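Local structure of NAD-dependent epimerase/dehydratase (Veillonella parvula, 4HNH) at residues T9-A14 and E75-G80; Q39-I44 and V54-G59; L157-E162 and V180-V185. The protein binds NADP in a Rossmann-type domain and is probably an enzyme of the NAD-dependent epimerase/dehydratase family, its substrate not established. All coordinates share one frame; numbering follows the deposited sequence.

Interaction 1: residues T9-A14 and E75-G80. With NAP (NADP nicotinamide-adenine-dinucleotide phosphate), chain C.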
loop_
_atom_site.group_PDB
_atom_site.type_symbol
_atom_site.label_atom_id
_atom_site.label_comp_id
_atom_site.label_asym_id
_atom_site.label_seq_id
_atom_site.Cartn_x
_atom_site.Cartn_y
_atom_site.Cartn_z
ATOM N N THR A 9 -0.849 -10.262 6.284
ATOM C CA THR A 9 0.363 -9.699 6.845
ATOM C C THR A 9 0.550 -8.291 6.317
ATOM O O THR A 9 0.469 -8.049 5.111
ATOM C CB THR A 9 1.579 -10.566 6.536
ATOM O OG1 THR A 9 1.424 -11.828 7.196
ATOM C CG2 THR A 9 2.864 -9.905 7.020
ATOM N N ILE A 10 0.791 -7.356 7.231
ATOM C CA ILE A 10 1.030 -5.974 6.856
ATOM C C ILE A 10 2.510 -5.638 7.033
ATOM O O ILE A 10 3.021 -5.585 8.153
ATOM C CB ILE A 10 0.136 -5.022 7.685
ATOM C CG1 ILE A 10 -1.333 -5.307 7.364
ATOM C CG2 ILE A 10 0.496 -3.553 7.419
ATOM C CD1 ILE A 10 -2.310 -4.450 8.162
ATOM N N LEU A 11 3.192 -5.433 5.909
ATOM C CA LEU A 11 4.615 -5.109 5.909
ATOM C C LEU A 11 4.825 -3.602 5.933
ATOM O O LEU A 11 4.331 -2.877 5.058
ATOM C CB LEU A 11 5.295 -5.702 4.662
ATOM C CG LEU A 11 5.185 -7.216 4.474
ATOM C CD1 LEU A 11 5.915 -7.657 3.189
ATOM C CD2 LEU A 11 5.726 -7.981 5.671
ATOM N N GLY A 12 5.566 -3.127 6.936
ATOM C CA GLY A 12 5.758 -1.705 7.146
ATOM C C GLY A 12 4.610 -1.177 7.975
ATOM O O GLY A 12 4.016 -0.140 7.663
ATOM N N ALA A 13 4.317 -1.897 9.054
ATOM C CA ALA A 13 3.072 -1.716 9.789
ATOM C C ALA A 13 2.975 -0.418 10.604
ATOM O O ALA A 13 1.901 -0.120 11.126
ATOM C CB ALA A 13 2.812 -2.930 10.697
ATOM N N ALA A 14 4.073 0.336 10.738
ATOM C CA ALA A 14 4.013 1.589 11.485
ATOM C C ALA A 14 3.687 2.772 10.578
ATOM O O ALA A 14 3.530 3.903 11.056
ATOM C CB ALA A 14 5.314 1.846 12.245
ATOM N N GLU A 75 -2.634 -15.139 3.608
ATOM C CA GLU A 75 -3.426 -15.372 2.405
ATOM C C GLU A 75 -3.315 -14.146 1.495
ATOM O O GLU A 75 -3.554 -14.236 0.287
ATOM C CB GLU A 75 -4.886 -15.648 2.760
ATOM C CG GLU A 75 -5.086 -16.981 3.484
ATOM C CD GLU A 75 -6.477 -17.162 4.048
ATOM O OE1 GLU A 75 -7.044 -16.189 4.584
ATOM O OE2 GLU A 75 -7.000 -18.294 3.964
ATOM N N VAL A 76 -2.951 -13.008 2.084
ATOM C CA VAL A 76 -2.735 -11.771 1.337
ATOM C C VAL A 76 -1.706 -10.940 2.098
ATOM O O VAL A 76 -1.657 -10.980 3.337
ATOM C CB VAL A 76 -4.057 -10.980 1.151
ATOM C CG1 VAL A 76 -4.696 -10.661 2.504
ATOM C CG2 VAL A 76 -3.827 -9.709 0.333
ATOM N N VAL A 77 -0.865 -10.216 1.371
ATOM C CA VAL A 77 0.154 -9.385 2.002
ATOM C C VAL A 77 0.008 -7.941 1.551
ATOM O O VAL A 77 -0.114 -7.679 0.358
ATOM C CB VAL A 77 1.570 -9.920 1.716
ATOM C CG1 VAL A 77 2.635 -8.985 2.277
ATOM C CG2 VAL A 77 1.742 -11.323 2.310
ATOM N N PHE A 78 -0.022 -7.004 2.503
ATOM C CA PHE A 78 -0.052 -5.590 2.147
ATOM C C PHE A 78 1.354 -5.036 2.304
ATOM O O PHE A 78 1.969 -5.166 3.362
ATOM C CB PHE A 78 -1.040 -4.809 3.029
ATOM C CG PHE A 78 -1.043 -3.318 2.777
ATOM C CD1 PHE A 78 -1.701 -2.796 1.682
ATOM C CD2 PHE A 78 -0.409 -2.445 3.656
ATOM C CE1 PHE A 78 -1.710 -1.419 1.431
ATOM C CE2 PHE A 78 -0.423 -1.067 3.426
ATOM C CZ PHE A 78 -1.078 -0.557 2.307
ATOM N N VAL A 79 1.865 -4.435 1.242
ATOM C CA VAL A 79 3.206 -3.870 1.264
ATOM C C VAL A 79 3.062 -2.366 1.371
ATOM O O VAL A 79 2.619 -1.704 0.426
ATOM C CB VAL A 79 3.993 -4.234 0.004
ATOM C CG1 VAL A 79 5.382 -3.610 0.057
ATOM C CG2 VAL A 79 4.099 -5.740 -0.125
ATOM N N GLY A 80 3.444 -1.839 2.528
ATOM C CA GLY A 80 3.129 -0.469 2.894
ATOM C C GLY A 80 4.045 0.598 2.315
ATOM O O GLY A 80 3.771 1.793 2.465
HETATM P PA NAP C . 4.675 6.025 5.534
HETATM O O1A NAP C . 4.060 6.673 6.729
HETATM O O2A NAP C . 6.058 6.592 5.426
HETATM O O5B NAP C . 4.759 4.471 5.731
HETATM C C5B NAP C . 5.743 3.721 5.078
HETATM C C4B NAP C . 6.266 2.699 6.009
HETATM O O4B NAP C . 7.089 1.767 5.301
HETATM C C3B NAP C . 7.092 3.326 7.102
HETATM O O3B NAP C . 6.513 3.109 8.334
HETATM C C2B NAP C . 8.415 2.650 6.960
HETATM O O2B NAP C . 9.007 2.276 8.190
HETATM C C1B NAP C . 8.075 1.404 6.193
HETATM N N9A NAP C . 9.261 0.943 5.529
HETATM C C8A NAP C . 9.823 1.434 4.340
HETATM N N7A NAP C . 10.946 0.761 4.088
HETATM C C5A NAP C . 11.160 -0.192 5.109
HETATM C C6A NAP C . 12.166 -1.178 5.375
HETATM N N6A NAP C . 13.248 -1.343 4.512
HETATM N N1A NAP C . 12.052 -1.925 6.483
HETATM C C2A NAP C . 11.022 -1.787 7.312
HETATM N N3A NAP C . 10.050 -0.878 7.108
HETATM C C4A NAP C . 10.091 -0.082 6.039
HETATM O O3 NAP C . 3.899 6.343 4.190
HETATM P PN NAP C . 2.311 6.366 3.975
HETATM O O1N NAP C . 1.700 7.696 4.274
HETATM O O2N NAP C . 1.539 5.417 4.831
HETATM O O5D NAP C . 2.124 6.070 2.430
HETATM C C5D NAP C . 2.416 4.771 1.936
HETATM C C4D NAP C . 3.501 4.813 0.841
HETATM O O4D NAP C . 3.113 5.561 -0.271
HETATM C C3D NAP C . 4.843 5.353 1.279
HETATM O O3D NAP C . 5.817 4.651 0.626
HETATM C C2D NAP C . 4.779 6.769 0.821
HETATM O O2D NAP C . 6.040 7.306 0.657
HETATM C C1D NAP C . 4.077 6.573 -0.470
HETATM N N1N NAP C . 3.346 7.759 -0.986
HETATM C C2N NAP C . 3.369 8.961 -0.299
HETATM C C3N NAP C . 2.669 10.063 -0.784
HETATM C C7N NAP C . 2.691 11.333 -0.055
HETATM O O7N NAP C . 1.952 12.233 -0.381
HETATM N N7N NAP C . 3.580 11.511 1.066
HETATM C C4N NAP C . 1.912 9.917 -1.998
HETATM C C5N NAP C . 1.922 8.627 -2.676
HETATM C C6N NAP C . 2.628 7.596 -2.150
HETATM P P2B NAP C . 9.791 3.253 9.161
HETATM O O1X NAP C . 10.887 4.100 8.535
HETATM O O2X NAP C . 8.821 4.256 9.773
HETATM O O3X NAP C . 10.447 2.465 10.288
#
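At the centre of the Rossmann sheet, strand 7-11 runs parallel to strand 76-79, and Thr9, Ile10 and Leu11 stand beside Val77, Phe78 and Val79. The axes of the two short segments come within 4.8 Å and diverge by 19°. Four backbone hydrogen bonds hold the register: Thr9 N to Val76 O, Phe78 N to Thr9 O, Leu11 N to Phe78 O at 2.8 Å, and Gly80 N to Leu11 O at 2.9 Å. The last ties together the two strand ends next to the cofactor. Thr9 O also receives a CA-H...O contact from Val77.

The order strand 7-11, glycine-containing turn, helix 16-28 is the dinucleotide-binding beta-alpha unit of the fold. Gly12, with positive phi (86°), makes the turn: a CB here would press on the preceding carbonyl and on NAP O4B.

On one face Ile10 meets Phe78. Ile10 turns CG1 beside its backbone N (chi1 -63°), which leaves the CG2 methyl to meet Phe78 CD2 at 4.0 Å, at the ring edge and near its plane. Helix 16-28 covers this face, Ala18 and Thr22 touching Ile10 while Ile17 and Leu21 touch Phe78. On the other face Leu11 CD1 lies 3.7 Å from Val77 CG1 and 4.2 Å from Val79 CG2, thus spanning two valines of the neighbouring strand; Thr9 shares this face, and its OG1 is bonded to Ala70 O.

Gly80 O approaches NAP C5D, by the nicotinamide ribose, to 3.3 Å, and Ala14 C, in the turn, lies 3.6 Å from NAP O3B of the adenine ribose.

Interaction 2: residues Q39-I44 and V54-G59. With NAP (NADP nicotinamide-adenine-dinucleotide phosphate), chain C.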
loop_
_atom_site.group_PDB
_atom_site.type_symbol
_atom_site.label_atom_id
_atom_site.label_comp_id
_atom_site.label_asym_id
_atom_site.label_seq_id
_atom_site.Cartn_x
_atom_site.Cartn_y
_atom_site.Cartn_z
ATOM N N GLN A 39 10.961 -1.922 15.048
ATOM C CA GLN A 39 10.696 -1.471 16.413
ATOM C C GLN A 39 9.205 -1.301 16.715
ATOM O O GLN A 39 8.824 -0.408 17.466
ATOM C CB GLN A 39 11.424 -0.146 16.686
ATOM C CG GLN A 39 12.940 -0.230 16.625
ATOM C CD GLN A 39 13.525 -1.091 17.722
ATOM O OE1 GLN A 39 13.125 -1.004 18.882
ATOM N NE2 GLN A 39 14.488 -1.928 17.360
ATOM N N LEU A 40 8.360 -2.154 16.145
ATOM C CA LEU A 40 6.911 -2.005 16.316
ATOM C C LEU A 40 6.456 -1.982 17.770
ATOM O O LEU A 40 5.498 -1.292 18.118
ATOM C CB LEU A 40 6.159 -3.126 15.588
ATOM C CG LEU A 40 6.289 -3.211 14.074
ATOM C CD1 LEU A 40 5.270 -4.229 13.560
ATOM C CD2 LEU A 40 6.056 -1.843 13.457
ATOM N N LYS A 41 7.118 -2.757 18.622
ATOM C CA LYS A 41 6.654 -2.900 19.987
ATOM C C LYS A 41 6.730 -1.583 20.751
ATOM O O LYS A 41 6.014 -1.386 21.732
ATOM C CB LYS A 41 7.441 -3.996 20.705
ATOM C CG LYS A 41 7.228 -5.382 20.108
ATOM C CD LYS A 41 8.146 -6.405 20.767
ATOM C CE LYS A 41 7.974 -7.789 20.159
ATOM N NZ LYS A 41 6.570 -8.280 20.253
ATOM N N THR A 42 7.601 -0.684 20.305
ATOM C CA THR A 42 7.742 0.607 20.981
ATOM C C THR A 42 7.135 1.735 20.138
ATOM O O THR A 42 7.323 2.910 20.453
ATOM C CB THR A 42 9.209 0.938 21.288
ATOM O OG1 THR A 42 9.982 0.831 20.089
ATOM C CG2 THR A 42 9.776 -0.017 22.335
ATOM N N ARG A 43 6.407 1.377 19.084
ATOM C CA ARG A 43 5.817 2.370 18.185
ATOM C C ARG A 43 4.298 2.219 18.020
ATOM O O ARG A 43 3.560 3.209 18.091
ATOM C CB ARG A 43 6.499 2.324 16.814
ATOM C CG ARG A 43 7.976 2.688 16.856
ATOM C CD ARG A 43 8.600 2.412 15.518
ATOM N NE ARG A 43 8.204 3.396 14.519
ATOM C CZ ARG A 43 8.486 3.273 13.229
ATOM N NH1 ARG A 43 9.137 2.197 12.811
ATOM N NH2 ARG A 43 8.118 4.210 12.360
ATOM N N ILE A 44 3.842 0.991 17.799
ATOM C CA ILE A 44 2.421 0.692 17.587
ATOM C C ILE A 44 1.631 0.893 18.887
ATOM O O ILE A 44 2.105 0.526 19.970
ATOM C CB ILE A 44 2.250 -0.767 17.069
ATOM C CG1 ILE A 44 3.036 -0.972 15.769
ATOM C CG2 ILE A 44 0.780 -1.127 16.867
ATOM C CD1 ILE A 44 2.569 -0.083 14.647
ATOM N N VAL A 54 -4.083 -9.763 16.638
ATOM C CA VAL A 54 -2.846 -9.156 16.156
ATOM C C VAL A 54 -1.619 -9.930 16.609
ATOM O O VAL A 54 -1.500 -10.321 17.778
ATOM C CB VAL A 54 -2.701 -7.677 16.619
ATOM C CG1 VAL A 54 -1.269 -7.157 16.400
ATOM C CG2 VAL A 54 -3.711 -6.770 15.920
ATOM N N THR A 55 -0.710 -10.152 15.661
ATOM C CA THR A 55 0.599 -10.716 15.944
ATOM C C THR A 55 1.638 -9.693 15.500
ATOM O O THR A 55 1.543 -9.138 14.401
ATOM C CB THR A 55 0.832 -12.034 15.182
ATOM O OG1 THR A 55 -0.041 -13.044 15.693
ATOM C CG2 THR A 55 2.267 -12.505 15.357
ATOM N N VAL A 56 2.617 -9.437 16.359
ATOM C CA VAL A 56 3.642 -8.436 16.073
ATOM C C VAL A 56 5.019 -9.058 15.893
ATOM O O VAL A 56 5.502 -9.781 16.767
ATOM C CB VAL A 56 3.745 -7.405 17.212
ATOM C CG1 VAL A 56 4.902 -6.458 16.960
ATOM C CG2 VAL A 56 2.442 -6.626 17.353
ATOM N N ILE A 57 5.652 -8.755 14.763
ATOM C CA ILE A 57 7.014 -9.192 14.499
ATOM C C ILE A 57 7.872 -7.984 14.132
ATOM O O ILE A 57 7.510 -7.198 13.257
ATOM C CB ILE A 57 7.058 -10.218 13.358
ATOM C CG1 ILE A 57 6.257 -11.463 13.755
ATOM C CG2 ILE A 57 8.504 -10.564 13.024
ATOM C CD1 ILE A 57 5.855 -12.346 12.593
ATOM N N GLU A 58 9.010 -7.838 14.803
ATOM C CA GLU A 58 9.900 -6.713 14.541
ATOM C C GLU A 58 11.005 -7.095 13.565
ATOM O O GLU A 58 11.623 -8.157 13.686
ATOM C CB GLU A 58 10.512 -6.196 15.843
ATOM C CG GLU A 58 9.486 -5.685 16.846
ATOM C CD GLU A 58 10.133 -5.049 18.063
ATOM O OE1 GLU A 58 11.083 -5.647 18.618
ATOM O OE2 GLU A 58 9.693 -3.947 18.458
ATOM N N GLY A 59 11.252 -6.225 12.592
ATOM C CA GLY A 59 12.349 -6.444 11.662
ATOM C C GLY A 59 12.301 -5.481 10.493
ATOM O O GLY A 59 11.365 -4.694 10.367
HETATM P PA NAP C . 4.675 6.025 5.534
HETATM O O1A NAP C . 4.060 6.673 6.729
HETATM O O2A NAP C . 6.058 6.592 5.426
HETATM O O5B NAP C . 4.759 4.471 5.731
HETATM C C5B NAP C . 5.743 3.721 5.078
HETATM C C4B NAP C . 6.266 2.699 6.009
HETATM O O4B NAP C . 7.089 1.767 5.301
HETATM C C3B NAP C . 7.092 3.326 7.102
HETATM O O3B NAP C . 6.513 3.109 8.334
HETATM C C2B NAP C . 8.415 2.650 6.960
HETATM O O2B NAP C . 9.007 2.276 8.190
HETATM C C1B NAP C . 8.075 1.404 6.193
HETATM N N9A NAP C . 9.261 0.943 5.529
HETATM C C8A NAP C . 9.823 1.434 4.340
HETATM N N7A NAP C . 10.946 0.761 4.088
HETATM C C5A NAP C . 11.160 -0.192 5.109
HETATM C C6A NAP C . 12.166 -1.178 5.375
HETATM N N6A NAP C . 13.248 -1.343 4.512
HETATM N N1A NAP C . 12.052 -1.925 6.483
HETATM C C2A NAP C . 11.022 -1.787 7.312
HETATM N N3A NAP C . 10.050 -0.878 7.108
HETATM C C4A NAP C . 10.091 -0.082 6.039
HETATM O O3 NAP C . 3.899 6.343 4.190
HETATM P PN NAP C . 2.311 6.366 3.975
HETATM O O1N NAP C . 1.700 7.696 4.274
HETATM O O2N NAP C . 1.539 5.417 4.831
HETATM O O5D NAP C . 2.124 6.070 2.430
HETATM C C5D NAP C . 2.416 4.771 1.936
HETATM C C4D NAP C . 3.501 4.813 0.841
HETATM O O4D NAP C . 3.113 5.561 -0.271
HETATM C C3D NAP C . 4.843 5.353 1.279
HETATM O O3D NAP C . 5.817 4.651 0.626
HETATM C C2D NAP C . 4.779 6.769 0.821
HETATM O O2D NAP C . 6.040 7.306 0.657
HETATM C C1D NAP C . 4.077 6.573 -0.470
HETATM N N1N NAP C . 3.346 7.759 -0.986
HETATM C C2N NAP C . 3.369 8.961 -0.299
HETATM C C3N NAP C . 2.669 10.063 -0.784
HETATM C C7N NAP C . 2.691 11.333 -0.055
HETATM O O7N NAP C . 1.952 12.233 -0.381
HETATM N N7N NAP C . 3.580 11.511 1.066
HETATM C C4N NAP C . 1.912 9.917 -1.998
HETATM C C5N NAP C . 1.922 8.627 -2.676
HETATM C C6N NAP C . 2.628 7.596 -2.150
HETATM P P2B NAP C . 9.791 3.253 9.161
HETATM O O1X NAP C . 10.887 4.100 8.535
HETATM O O2X NAP C . 8.821 4.256 9.773
HETATM O O3X NAP C . 10.447 2.465 10.288
HETATM O O HOH W 1 10.921 -1.889 20.001
#
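Polar contacts between the 39-44 loop and strand 54-58 converge on Glu58 OE2. Lys41 N donates to Glu58 OE2 at 2.8 Å with an N-H...O angle of 157°, arriving on the anti side of the carboxylate and 25° out of its plane. A water donates to the same oxygen at 2.9 Å and also to Gln39 OE1, while accepting from Thr42 OG1, so one solvent molecule joins three side chains. Within the loop, Leu40 O accepts from both Arg43 N and Ile44 N, as befits the tight turn that follows the 3-10 segment 40-41.

The apolar pair is Leu40 with Val56, Leu40 CB resting 3.8 Å from Val56 CG1. Other van der Waals contacts set aliphatic carbons against polar groups: Leu40 CD1 reaches Ile57 O at 3.7 Å, and the Lys41 chain crosses the Glu58 side chain at about a right angle, its CD 3.6 Å from Glu58 CD. The ammonium continues past it, leaving Lys41 NZ 5.5 Å from Glu58 OE1.

Two hydrogen bonds reach the cofactor. The Arg43 guanidinium has its edge to the 2'-phosphate, with P2B in its plane: NH2 donates to NAP O2X at 2.7 Å and NH1 to NAP O3X at 2.9 Å. Arg38 O is a second acceptor for NH1. The chain bends at chi3 (74°), turning the guanidinium edge to the phosphate.

Gripping the phosphate that distinguishes NADP from NAD, this arginine is consistent with a preference for NADP, on a loop anchored through Glu58.

Interaction 3: residues L157-E162 and V180-V185. With NAP (NADP nicotinamide-adenine-dinucleotide phosphate), chain C.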
loop_
_atom_site.group_PDB
_atom_site.type_symbol
_atom_site.label_atom_id
_atom_site.label_comp_id
_atom_site.label_asym_id
_atom_site.label_seq_id
_atom_site.Cartn_x
_atom_site.Cartn_y
_atom_site.Cartn_z
ATOM N N LEU A 157 -0.960 12.649 -0.433
ATOM C CA LEU A 157 -1.712 12.218 0.740
ATOM C C LEU A 157 -1.908 13.297 1.794
ATOM O O LEU A 157 -1.033 14.147 2.012
ATOM C CB LEU A 157 -1.011 11.026 1.411
ATOM C CG LEU A 157 -0.865 9.760 0.566
ATOM C CD1 LEU A 157 0.026 8.728 1.278
ATOM C CD2 LEU A 157 -2.215 9.164 0.247
ATOM N N TYR A 158 -3.039 13.214 2.488
ATOM C CA TYR A 158 -3.287 14.030 3.673
ATOM C C TYR A 158 -4.272 13.265 4.563
ATOM O O TYR A 158 -4.805 12.228 4.157
ATOM C CB TYR A 158 -3.817 15.422 3.290
ATOM C CG TYR A 158 -5.228 15.445 2.756
ATOM C CD1 TYR A 158 -6.266 15.965 3.521
ATOM C CD2 TYR A 158 -5.522 14.952 1.499
ATOM C CE1 TYR A 158 -7.560 15.986 3.042
ATOM C CE2 TYR A 158 -6.806 14.960 1.010
ATOM C CZ TYR A 158 -7.822 15.495 1.778
ATOM O OH TYR A 158 -9.110 15.515 1.305
ATOM N N ASN A 159 -4.501 13.763 5.774
ATOM C CA ASN A 159 -5.393 13.084 6.706
ATOM C C ASN A 159 -6.669 13.878 6.929
ATOM O O ASN A 159 -6.618 15.067 7.249
ATOM C CB ASN A 159 -4.690 12.867 8.045
ATOM C CG ASN A 159 -3.462 11.997 7.920
ATOM O OD1 ASN A 159 -3.430 11.058 7.125
ATOM N ND2 ASN A 159 -2.431 12.313 8.700
ATOM N N ASP A 160 -7.807 13.216 6.746
ATOM C CA ASP A 160 -9.100 13.782 7.095
ATOM C C ASP A 160 -10.154 12.678 7.156
ATOM O O ASP A 160 -10.615 12.206 6.122
ATOM C CB ASP A 160 -9.525 14.833 6.072
ATOM C CG ASP A 160 -10.795 15.554 6.484
ATOM O OD1 ASP A 160 -11.080 16.630 5.921
ATOM O OD2 ASP A 160 -11.499 15.048 7.390
ATOM N N PRO A 161 -10.546 12.282 8.374
ATOM C CA PRO A 161 -11.557 11.250 8.651
ATOM C C PRO A 161 -12.910 11.544 7.996
ATOM O O PRO A 161 -13.702 10.621 7.780
ATOM C CB PRO A 161 -11.712 11.316 10.174
ATOM C CG PRO A 161 -10.441 11.901 10.668
ATOM C CD PRO A 161 -10.000 12.868 9.610
ATOM N N GLU A 162 -13.166 12.811 7.686
ATOM C CA GLU A 162 -14.437 13.222 7.095
ATOM C C GLU A 162 -14.454 13.117 5.570
ATOM O O GLU A 162 -15.490 13.332 4.936
ATOM C CB GLU A 162 -14.775 14.655 7.514
ATOM C CG GLU A 162 -14.891 14.849 9.020
ATOM C CD GLU A 162 -15.965 13.967 9.635
ATOM O OE1 GLU A 162 -15.610 12.994 10.337
ATOM O OE2 GLU A 162 -17.163 14.245 9.412
ATOM N N VAL A 180 -5.569 12.767 -2.171
ATOM C CA VAL A 180 -6.511 11.795 -1.625
ATOM C C VAL A 180 -6.197 11.613 -0.140
ATOM O O VAL A 180 -5.040 11.683 0.249
ATOM C CB VAL A 180 -6.427 10.446 -2.384
ATOM C CG1 VAL A 180 -5.067 9.777 -2.160
ATOM C CG2 VAL A 180 -7.589 9.530 -1.982
ATOM N N SER A 181 -7.215 11.415 0.692
ATOM C CA SER A 181 -6.942 11.272 2.128
ATOM C C SER A 181 -6.447 9.848 2.396
ATOM O O SER A 181 -6.783 8.914 1.676
ATOM C CB SER A 181 -8.180 11.572 2.978
ATOM O OG SER A 181 -9.130 10.528 2.848
ATOM N N ARG A 182 -5.658 9.676 3.446
ATOM C CA ARG A 182 -5.218 8.331 3.795
ATOM C C ARG A 182 -6.416 7.452 4.186
ATOM O O ARG A 182 -6.409 6.246 3.940
ATOM C CB ARG A 182 -4.173 8.377 4.913
ATOM C CG ARG A 182 -2.847 8.946 4.421
ATOM C CD ARG A 182 -1.795 8.856 5.496
ATOM N NE ARG A 182 -0.527 9.377 5.011
ATOM C CZ ARG A 182 -0.202 10.667 5.056
ATOM N NH1 ARG A 182 -1.056 11.557 5.551
ATOM N NH2 ARG A 182 0.976 11.073 4.592
ATOM N N GLU A 183 -7.447 8.066 4.758
ATOM C CA GLU A 183 -8.639 7.335 5.156
ATOM C C GLU A 183 -9.380 6.808 3.931
ATOM O O GLU A 183 -9.917 5.703 3.962
ATOM C CB GLU A 183 -9.550 8.225 6.003
ATOM C CG GLU A 183 -8.981 8.583 7.400
ATOM C CD GLU A 183 -7.991 9.759 7.407
ATOM O OE1 GLU A 183 -7.703 10.357 6.346
ATOM O OE2 GLU A 183 -7.508 10.096 8.513
ATOM N N ALA A 184 -9.396 7.596 2.856
ATOM C CA ALA A 184 -10.032 7.140 1.617
ATOM C C ALA A 184 -9.235 5.999 0.996
ATOM O O ALA A 184 -9.816 5.056 0.443
ATOM C CB ALA A 184 -10.196 8.297 0.622
ATOM N N VAL A 185 -7.914 6.063 1.087
ATOM C CA VAL A 185 -7.083 4.979 0.554
ATOM C C VAL A 185 -7.322 3.699 1.360
ATOM O O VAL A 185 -7.410 2.606 0.798
ATOM C CB VAL A 185 -5.584 5.337 0.588
ATOM C CG1 VAL A 185 -4.739 4.155 0.137
ATOM C CG2 VAL A 185 -5.307 6.529 -0.327
HETATM P PA NAP C . 4.675 6.025 5.534
HETATM O O1A NAP C . 4.060 6.673 6.729
HETATM O O2A NAP C . 6.058 6.592 5.426
HETATM O O5B NAP C . 4.759 4.471 5.731
HETATM C C5B NAP C . 5.743 3.721 5.078
HETATM C C4B NAP C . 6.266 2.699 6.009
HETATM O O4B NAP C . 7.089 1.767 5.301
HETATM C C3B NAP C . 7.092 3.326 7.102
HETATM O O3B NAP C . 6.513 3.109 8.334
HETATM C C2B NAP C . 8.415 2.650 6.960
HETATM O O2B NAP C . 9.007 2.276 8.190
HETATM C C1B NAP C . 8.075 1.404 6.193
HETATM N N9A NAP C . 9.261 0.943 5.529
HETATM C C8A NAP C . 9.823 1.434 4.340
HETATM N N7A NAP C . 10.946 0.761 4.088
HETATM C C5A NAP C . 11.160 -0.192 5.109
HETATM C C6A NAP C . 12.166 -1.178 5.375
HETATM N N6A NAP C . 13.248 -1.343 4.512
HETATM N N1A NAP C . 12.052 -1.925 6.483
HETATM C C2A NAP C . 11.022 -1.787 7.312
HETATM N N3A NAP C . 10.050 -0.878 7.108
HETATM C C4A NAP C . 10.091 -0.082 6.039
HETATM O O3 NAP C . 3.899 6.343 4.190
HETATM P PN NAP C . 2.311 6.366 3.975
HETATM O O1N NAP C . 1.700 7.696 4.274
HETATM O O2N NAP C . 1.539 5.417 4.831
HETATM O O5D NAP C . 2.124 6.070 2.430
HETATM C C5D NAP C . 2.416 4.771 1.936
HETATM C C4D NAP C . 3.501 4.813 0.841
HETATM O O4D NAP C . 3.113 5.561 -0.271
HETATM C C3D NAP C . 4.843 5.353 1.279
HETATM O O3D NAP C . 5.817 4.651 0.626
HETATM C C2D NAP C . 4.779 6.769 0.821
HETATM O O2D NAP C . 6.040 7.306 0.657
HETATM C C1D NAP C . 4.077 6.573 -0.470
HETATM N N1N NAP C . 3.346 7.759 -0.986
HETATM C C2N NAP C . 3.369 8.961 -0.299
HETATM C C3N NAP C . 2.669 10.063 -0.784
HETATM C C7N NAP C . 2.691 11.333 -0.055
HETATM O O7N NAP C . 1.952 12.233 -0.381
HETATM N N7N NAP C . 3.580 11.511 1.066
HETATM C C4N NAP C . 1.912 9.917 -1.998
HETATM C C5N NAP C . 1.922 8.627 -2.676
HETATM C C6N NAP C . 2.628 7.596 -2.150
HETATM P P2B NAP C . 9.791 3.253 9.161
HETATM O O1X NAP C . 10.887 4.100 8.535
HETATM O O2X NAP C . 8.821 4.256 9.773
HETATM O O3X NAP C . 10.447 2.465 10.288
#
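Tyr158 and Ser181 pair where strand 148-158 meets the short parallel strand 180-181, which leads into helix 182-193 on the nicotinamide side of this Rossmann-type domain. Tyr158 N gives a weak bond to Val180 O, whereas Arg182 N donates firmly to Tyr158 O at 2.8 Å. Ser181 is the N-cap: its OG accepts from Ala184 N and is also bonded to Lys163 O. Its CB sits over a face of the Tyr158 ring in a CH-pi contact, and the ring's OH is satisfied by Glu210.

Arg182 serves both protein and cofactor. Extended from CG to NE, it places NE 2.9 Å from NAP O1N, a nicotinamide-side phosphate oxygen, at a donor angle of 164°. NH1 donates to Asn159 OD1 at 2.9 Å, close to the guanidinium plane but 52° above the amide's carbonyl plane; Asn159 ND2 is bonded to Gln16 OE1. Leu157 CB covers one face of the guanidinium, 3.7 Å above its centre. A methionine in place of Arg182 would probably leave NAP O1N without this charged donor and Asn159 OD1 without its mate.

Leu157 N donates to the carboxamide NAP O7N at 2.9 Å, and Leu157 CD2 packs on Val180 CG1. Beyond the strand, Asp160 OD2 accepts from Glu162 N in an Asx turn. Glu183 OE2 forms a salt bridge with Lys20. The bend at chi2 (82°) helps swing the same carboxylate back to the loop, where Asp160 N meets Glu183 OE1 at 2.9 Å, coming from above the Glu183 carboxylate plane.

How the interactions relate
From the N terminus, strand 7-11 is the first element of the fold, and interaction 1 closes a loop of 60 residues by joining it to the neighbouring strand 76-79. Interaction 2 falls wholly within that loop, tying the segment after strand 32-37 to strand 54-58 across only nine residues. These two touch: Ala14 CB packs 3.6 Å from Arg43 CZ. Interaction 3 follows in series, its centre about 19 Å from that of interaction 1 and 24 Å from that of interaction 2, joining strand 148-158 to strand 180-181 and helix 182-193. NADP runs from its 2'-phosphate at interaction 2, past its riboses at interaction 1, to its nicotinamide and adjoining phosphate at interaction 3.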